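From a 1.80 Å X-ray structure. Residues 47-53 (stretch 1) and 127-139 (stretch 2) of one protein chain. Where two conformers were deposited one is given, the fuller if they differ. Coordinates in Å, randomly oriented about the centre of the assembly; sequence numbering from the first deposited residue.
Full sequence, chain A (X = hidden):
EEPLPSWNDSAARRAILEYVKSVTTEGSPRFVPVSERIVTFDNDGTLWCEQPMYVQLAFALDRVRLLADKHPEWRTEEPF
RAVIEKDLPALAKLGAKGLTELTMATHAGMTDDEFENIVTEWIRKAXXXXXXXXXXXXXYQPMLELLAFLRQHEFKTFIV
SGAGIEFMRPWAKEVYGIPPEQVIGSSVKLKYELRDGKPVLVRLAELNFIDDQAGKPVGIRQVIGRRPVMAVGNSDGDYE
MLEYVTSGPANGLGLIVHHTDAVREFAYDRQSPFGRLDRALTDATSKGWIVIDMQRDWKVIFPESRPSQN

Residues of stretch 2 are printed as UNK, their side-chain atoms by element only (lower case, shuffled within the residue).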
# COMPACT_ATOMS: atom_id res chain seq x y z
N LEU A 47 11.94 11.60 11.79
CA LEU A 47 12.97 11.63 10.75
C LEU A 47 13.45 13.05 10.43
O LEU A 47 14.56 13.23 9.91
CB LEU A 47 12.45 10.99 9.46
CG LEU A 47 12.11 9.50 9.52
CD1 LEU A 47 11.60 8.99 8.18
CD2 LEU A 47 13.32 8.68 9.96
N TRP A 48 12.62 14.05 10.69
CA TRP A 48 12.97 15.44 10.42
C TRP A 48 12.24 16.40 11.35
O TRP A 48 11.36 16.01 12.10
CB TRP A 48 12.73 15.78 8.94
CG TRP A 48 11.31 15.99 8.52
CD1 TRP A 48 10.17 15.58 9.16
CD2 TRP A 48 10.87 16.62 7.30
NE1 TRP A 48 9.07 15.94 8.44
CE2 TRP A 48 9.46 16.57 7.29
CE3 TRP A 48 11.53 17.22 6.23
CZ2 TRP A 48 8.71 17.10 6.26
CZ3 TRP A 48 10.78 17.75 5.20
CH2 TRP A 48 9.38 17.69 5.22
N CYS A 49 12.61 17.67 11.26
CA CYS A 49 12.15 18.69 12.19
C CYS A 49 10.68 19.07 11.97
O CYS A 49 10.23 19.20 10.84
CB CYS A 49 13.04 19.91 12.02
SG CYS A 49 12.75 21.20 13.23
N GLU A 50 9.95 19.28 13.07
CA GLU A 50 8.52 19.66 13.04
C GLU A 50 8.22 20.94 13.83
O GLU A 50 7.07 21.20 14.18
CB GLU A 50 7.64 18.51 13.57
CG GLU A 50 7.90 18.20 15.03
CD GLU A 50 7.10 17.03 15.56
OE1 GLU A 50 6.14 16.59 14.90
OE2 GLU A 50 7.45 16.56 16.66
N GLN A 51 9.26 21.70 14.15
CA GLN A 51 9.13 23.00 14.79
C GLN A 51 9.66 24.05 13.81
O GLN A 51 10.61 23.78 13.09
CB GLN A 51 9.92 23.05 16.10
CG GLN A 51 9.47 22.05 17.16
CD GLN A 51 8.07 22.31 17.70
OE1 GLN A 51 7.53 23.40 17.58
NE2 GLN A 51 7.48 21.29 18.31
N PRO A 52 9.04 25.26 13.78
CA PRO A 52 7.94 25.75 14.62
C PRO A 52 6.57 25.19 14.26
O PRO A 52 5.60 25.47 14.97
CB PRO A 52 7.97 27.27 14.37
CG PRO A 52 8.51 27.39 12.99
CD PRO A 52 9.49 26.27 12.82
N MSE A 53 6.48 24.43 13.18
CA MSE A 53 5.24 23.73 12.81
C MSE A 53 5.53 22.59 11.88
O MSE A 53 6.62 22.50 11.30
CB MSE A 53 4.24 24.69 12.13
CG MSE A 53 4.78 25.26 10.82
SE MSE A 53 3.54 26.58 10.06
CE MSE A 53 4.23 28.10 11.12
N UNK A 127 12.35 27.59 2.89
CA UNK A 127 13.43 27.29 3.82
C UNK A 127 12.98 27.41 5.26
O UNK A 127 12.06 28.16 5.58
c UNK A 127 14.63 28.20 3.57
n UNK A 127 16.65 33.77 4.94
n UNK A 127 15.72 31.73 4.41
c UNK A 127 14.50 29.60 4.13
c UNK A 127 15.74 30.40 3.82
c UNK A 127 16.76 32.57 4.38
n UNK A 127 17.90 32.22 3.79
N UNK A 128 13.65 26.66 6.13
CA UNK A 128 13.34 26.69 7.53
C UNK A 128 13.70 28.08 8.07
O UNK A 128 14.78 28.60 7.75
c UNK A 128 13.56 25.30 9.62
n UNK A 128 13.80 26.13 10.69
c UNK A 128 13.19 25.65 11.76
n UNK A 128 12.56 24.54 11.42
c UNK A 128 12.78 24.30 10.09
c UNK A 128 14.10 25.58 8.26
N UNK A 129 12.80 28.69 8.87
CA UNK A 129 13.05 30.05 9.37
C UNK A 129 14.23 30.17 10.34
O UNK A 129 14.81 31.24 10.47
c UNK A 129 11.51 28.16 9.33
c UNK A 129 11.74 30.41 10.08
c UNK A 129 11.12 29.10 10.42
N UNK A 130 14.53 29.09 11.04
CA UNK A 130 15.69 29.01 11.93
C UNK A 130 16.97 28.60 11.19
O UNK A 130 17.96 29.31 11.25
c UNK A 130 16.46 27.96 14.15
c UNK A 130 16.04 26.95 15.20
n UNK A 130 17.52 27.47 17.14
c UNK A 130 15.41 28.02 13.05
c UNK A 130 17.20 26.49 16.06
N UNK A 131 16.94 27.46 10.52
CA UNK A 131 18.16 26.88 9.94
C UNK A 131 18.53 27.49 8.58
O UNK A 131 19.67 27.36 8.14
c UNK A 131 18.68 24.72 12.21
c UNK A 131 17.17 23.56 13.67
c UNK A 131 16.22 23.54 12.66
c UNK A 131 18.41 24.16 13.44
c UNK A 131 16.51 24.11 11.43
c UNK A 131 17.75 24.70 11.19
c UNK A 131 18.05 25.34 9.86
N UNK A 132 17.58 28.17 7.94
CA UNK A 132 17.80 28.79 6.62
C UNK A 132 18.37 27.82 5.58
O UNK A 132 19.21 28.17 4.74
c UNK A 132 16.63 31.40 7.67
c UNK A 132 17.94 31.20 7.42
n UNK A 132 16.52 32.62 8.31
c UNK A 132 17.72 33.13 8.45
n UNK A 132 18.60 32.29 7.94
c UNK A 132 18.65 30.06 6.76
N UNK A 133 17.88 26.58 5.64
CA UNK A 133 18.17 25.53 4.68
C UNK A 133 16.83 24.96 4.24
O UNK A 133 15.82 25.16 4.94
c UNK A 133 22.02 21.56 6.58
n UNK A 133 21.36 22.60 6.05
c UNK A 133 20.91 23.77 6.81
n UNK A 133 22.31 21.52 7.88
c UNK A 133 18.98 24.41 5.34
c UNK A 133 20.32 24.84 5.91
n UNK A 133 22.39 20.55 5.80
N UNK A 134 16.79 24.25 3.10
CA UNK A 134 15.56 23.57 2.72
C UNK A 134 15.10 22.62 3.82
O UNK A 134 15.93 22.06 4.54
c UNK A 134 17.88 24.02 2.14
c UNK A 134 17.17 23.47 0.95
c UNK A 134 15.97 22.77 1.48
N UNK A 135 13.80 22.44 3.94
CA UNK A 135 13.25 21.57 4.98
C UNK A 135 13.76 20.14 4.85
O UNK A 135 13.92 19.44 5.85
c UNK A 135 11.72 21.61 4.96
o UNK A 135 9.47 26.46 6.87
c UNK A 135 10.07 25.04 5.03
c UNK A 135 10.01 25.28 6.39
c UNK A 135 10.51 24.36 7.29
c UNK A 135 10.62 23.85 4.57
c UNK A 135 11.13 22.90 5.45
c UNK A 135 11.06 23.17 6.82
N UNK A 136 14.05 19.71 3.62
CA UNK A 136 14.59 18.38 3.35
C UNK A 136 16.04 18.20 3.81
O UNK A 136 16.54 17.08 3.81
c UNK A 136 13.02 17.85 1.42
o UNK A 136 15.06 19.11 1.09
c UNK A 136 14.49 18.04 1.85
N UNK A 137 16.72 19.29 4.16
CA UNK A 137 18.03 19.22 4.81
C UNK A 137 17.93 19.28 6.34
O UNK A 137 18.95 19.13 7.04
o UNK A 137 20.38 21.38 1.12
c UNK A 137 20.33 21.20 2.35
c UNK A 137 18.95 20.33 4.30
o UNK A 137 20.99 21.90 3.16
c UNK A 137 19.44 20.09 2.88
N UNK A 138 16.72 19.47 6.85
CA UNK A 138 16.48 19.46 8.29
C UNK A 138 16.04 18.06 8.75
O UNK A 138 15.19 17.90 9.63
s UNK A 138 16.03 22.20 8.15
c UNK A 138 15.47 20.55 8.66
N UNK A 139 16.66 17.06 8.13
CA UNK A 139 16.44 15.66 8.47
C UNK A 139 17.54 15.26 9.45
O UNK A 139 18.58 15.91 9.54
c UNK A 139 15.32 15.11 6.28
c UNK A 139 16.46 14.75 7.22
c UNK A 139 17.80 14.82 6.49
O HOH W 1 12.06 19.77 8.62

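Position 127 carries three carbons, a nitrogen, then a carbon bearing two more nitrogens. It does not reach stretch 1. This is R127.

Position 128 has one carbon and a five-membered ring of three carbons and two nitrogens. One ring nitrogen lies 2.7 Å from Q51 O, near the ring plane. This is H128, and the bond runs from H128 NE2 to Q51 O. The other ring nitrogen, ND1, accepts from the backbone N of position 130 at 3.1 Å.

At 129, three carbons close a ring onto the backbone nitrogen, so it is P129. P129 CG packs 4.0 Å from P52 CG.

Position 130 is four carbons in a row ending in nitrogen. Its CA-to-CB bond points toward stretch 1, but its end leads away and makes no contact. This is K130.

Position 131 has one carbon and a ring of six carbons, with no oxygen. It is F131. C49 SG sits at the ring edge, 4.2 Å from F131 CE2.

Position 132 again has one carbon and a five-membered ring with two nitrogens, out of reach of stretch 1. This is H132. Its backbone N bonds to H128 O at 2.8 Å.

Position 133 shows three carbons, a nitrogen, and a carbon with two nitrogens: R133.

Position 134 closes three carbons onto its own nitrogen: P134. Neither touches stretch 1.

Position 135 has one carbon and a six-carbon ring bearing one oxygen. This is Y135. Its CB lies 4.0 Å from W48 CZ3.

Position 136 branches at its first carbon into one oxygen and one carbon. It is T136, whose backbone N meets the edge of the W48 ring.

Position 137 has three carbons, the third with two oxygens. It is E137. Its CA-to-CB bond points away from stretch 1, and it makes no contact there. R133 NE and E137 OE1 form a salt bridge at 3.0 Å.

Position 138 is one carbon and one sulfur: C138. Its CB is 4.2 Å from C49 CB.

Position 139 has one carbon carrying two more: V139. V139 CG1 packs 3.8 Å from W48 CB.

Two hydrogen bonds tie the stretches together. C49 N donates to C138 O at 3.1 Å, beside the single bridge that pairs W48 with V139. H128 NE2 donates to Q51 O, while the K130 N bond to H128 ND1 helps hold the ring in place. Since ND1 accepts and NE2 donates, each ring nitrogen has a distinct role. Between these bonds, C49 SG approaches H128 and F131. The water oxygen lies 2.9 Å from C49 O and 3.4 Å from Y135 O, within reach of both, the second contact weak.

Stretch 2, residues 127-139: RHPKFHRPYTECV
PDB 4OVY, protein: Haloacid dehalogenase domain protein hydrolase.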